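Side-chain contact in peptidoglycan synthetase penicillin-binding protein 3 (Bifidobacterium adolescentis, PDB 4YE5), which probably acts as a membrane-anchored penicillin-binding transpeptidase that cross-links peptidoglycan during cell-wall synthesis: residues V406-M409 and Q410-A414. Residues are numbered along the deposited sequence; the frame is centred on the assembly and turned at random.
Sequences VNVM and QLTNA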
ATOM      1  N   VAL A 406      14.731   5.145   8.827  1.00 14.01           N
ATOM      2  CA  VAL A 406      14.097   4.939   7.534  1.00 19.40           C
ATOM      3  C   VAL A 406      12.915   3.980   7.688  1.00 20.50           C
ATOM      4  O   VAL A 406      12.851   3.237   8.661  1.00 17.56           O
ATOM      5  CB  VAL A 406      15.089   4.282   6.565  1.00 16.20           C
ATOM      6  CG1 VAL A 406      16.384   5.098   6.501  1.00 13.40           C
ATOM      7  CG2 VAL A 406      15.397   2.834   7.015  1.00 13.33           C
ATOM      8  N   ASN A 407      11.980   3.988   6.734  1.00 19.27           N
ATOM      9  CA  ASN A 407      11.058   2.856   6.639  1.00 17.24           C
ATOM     10  C   ASN A 407      11.538   1.919   5.545  1.00 16.05           C
ATOM     11  O   ASN A 407      12.510   2.231   4.831  1.00 13.26           O
ATOM     12  CB  ASN A 407       9.590   3.287   6.447  1.00 17.96           C
ATOM     13  CG  ASN A 407       9.400   4.216   5.280  1.00 22.71           C
ATOM     14  OD1 ASN A 407       9.864   3.946   4.167  1.00 20.48           O
ATOM     15  ND2 ASN A 407       8.726   5.337   5.525  1.00 17.92           N
ATOM     16  N   VAL A 408      10.889   0.768   5.415  1.00 11.45           N
ATOM     17  CA  VAL A 408      11.357  -0.210   4.452  1.00 11.91           C
ATOM     18  C   VAL A 408      11.273   0.291   3.006  1.00 16.22           C
ATOM     19  O   VAL A 408      12.110  -0.080   2.171  1.00 14.88           O
ATOM     20  CB  VAL A 408      10.656  -1.605   4.649  1.00 11.95           C
ATOM     21  CG1 VAL A 408       9.213  -1.591   4.146  1.00 11.47           C
ATOM     22  CG2 VAL A 408      11.458  -2.718   3.944  1.00 14.67           C
HETATM   23  N   MSE A 409      10.293   1.153   2.702  1.00 15.93           N
HETATM   24  CA  MSE A 409      10.140   1.657   1.334  1.00 17.01           C
HETATM   25  C   MSE A 409      11.297   2.599   0.970  1.00 18.25           C
HETATM   26  O   MSE A 409      11.826   2.575  -0.147  1.00 15.56           O
HETATM   27  CB  MSE A 409       8.800   2.394   1.144  1.00 16.81           C
HETATM   28  CG  MSE A 409       7.556   1.526   1.326  1.00 20.46           C
HETATM   29 SE   MSE A 409       7.002   1.401   3.195  0.64 22.90          SE
HETATM   30  CE  MSE A 409       6.216   3.182   3.465  1.00 22.01           C
ATOM     31  N   GLN A 410      11.661   3.463   1.909  1.00 13.76           N
ATOM     32  CA  GLN A 410      12.767   4.394   1.693  1.00 15.89           C
ATOM     33  C   GLN A 410      14.099   3.647   1.546  1.00 16.37           C
ATOM     34  O   GLN A 410      14.912   3.964   0.679  1.00 16.96           O
ATOM     35  CB  GLN A 410      12.874   5.350   2.876  1.00 16.35           C
ATOM     36  CG  GLN A 410      11.736   6.359   2.954  1.00 22.01           C
ATOM     37  CD  GLN A 410      11.814   7.166   4.228  1.00 21.23           C
ATOM     38  OE1 GLN A 410      12.139   6.616   5.283  1.00 19.77           O
ATOM     39  NE2 GLN A 410      11.536   8.474   4.143  1.00 18.21           N
ATOM     40  N   LEU A 411      14.322   2.655   2.397  1.00 15.85           N
ATOM     41  CA  LEU A 411      15.559   1.884   2.325  1.00 17.05           C
ATOM     42  C   LEU A 411      15.649   1.167   0.972  1.00 14.04           C
ATOM     43  O   LEU A 411      16.686   1.147   0.318  1.00 15.46           O
ATOM     44  CB  LEU A 411      15.588   0.855   3.461  1.00 15.39           C
ATOM     45  CG  LEU A 411      16.877   0.039   3.554  1.00 23.55           C
ATOM     46  CD1 LEU A 411      18.046   0.981   3.630  1.00 22.06           C
ATOM     47  CD2 LEU A 411      16.829  -0.879   4.776  1.00 16.40           C
ATOM     48  N   THR A 412      14.526   0.603   0.551  1.00 15.28           N
ATOM     49  CA  THR A 412      14.466  -0.185  -0.655  1.00 13.68           C
ATOM     50  C   THR A 412      14.665   0.719  -1.875  1.00 17.06           C
ATOM     51  O   THR A 412      15.375   0.354  -2.802  1.00 14.71           O
ATOM     52  CB  THR A 412      13.134  -0.945  -0.736  1.00 20.00           C
ATOM     53  OG1 THR A 412      13.090  -1.915   0.321  1.00 12.02           O
ATOM     54  CG2 THR A 412      12.994  -1.677  -2.064  1.00 17.74           C
ATOM     55  N   ASN A 413      14.048   1.900  -1.865  1.00 16.75           N
ATOM     56  CA  ASN A 413      14.247   2.845  -2.951  1.00 14.76           C
ATOM     57  C   ASN A 413      15.698   3.344  -3.038  1.00 17.45           C
ATOM     58  O   ASN A 413      16.223   3.528  -4.133  1.00 18.59           O
ATOM     59  CB  ASN A 413      13.294   4.045  -2.860  1.00 13.44           C
ATOM     60  CG  ASN A 413      12.903   4.573  -4.237  1.00 20.08           C
ATOM     61  OD1 ASN A 413      12.889   3.815  -5.216  1.00 13.84           O
ATOM     62  ND2 ASN A 413      12.580   5.866  -4.323  1.00 18.97           N
ATOM     63  N   ALA A 414      16.334   3.561  -1.895  1.00 15.67           N
ATOM     64  CA  ALA A 414      17.737   4.012  -1.881  1.00 17.66           C
ATOM     65  C   ALA A 414      18.645   2.947  -2.496  1.00 15.52           C
ATOM     66  O   ALA A 414      19.518   3.238  -3.310  1.00 18.33           O
ATOM     67  CB  ALA A 414      18.185   4.331  -0.442  1.00 13.87           C
TER
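The side-chain amides of Asn-407 and Gln-410 stack at the start of helix 408-419, their planes 30° apart and the two side chains crossing at about a right angle. Across these faces Asn-407 ND2 lies 3.8 Å from Gln-410 CD. Around the stack each amide oxygen takes the other residue's backbone N-H: Asn-407 OD1 accepts from Gln-410 N at 2.9 Å, nearly in line with its C=O bond, and Gln-410 OE1 accepts from Asn-407 N at 3.0 Å, the donor slightly tilted from the Gln-410 carbonyl plane. This reciprocal pair is a capping box, with Asn-407 as N-cap. Asn-407 CG sits between its backbone N and carbonyl carbon (chi1 54°), which brings OD1 to the N-H of Gln-410; the Gln-410 chain runs extended beyond CG (chi2 173°) back to the residue before the helix. Gln-410 NE2 hydrogen-bonds to the carbonyl oxygens of Gln-370 and Glu-381, so the amide's rotation is fixed from both ends. Beside the box, Val-406 CG2 packs on Leu-411 CB at 4.1 Å. One turn on, Val-408 O is gripped twice by Thr-412, by OG1 at 2.8 Å and by N at 3.0 Å, from opposite faces of the carbonyl plane. Thr-412 OG1 also hydrogen-bonds to Thr-520 OG1, and Val-408 and Thr-412 rest against strands 242-249 and 517-524, placing the helix start on the central sheet of the transpeptidase domain. In this buried setting the box satisfies the N-H of Gln-410, which no preceding turn could serve, and that of the N-cap residue, and the two neutral amides do so without burying a charge.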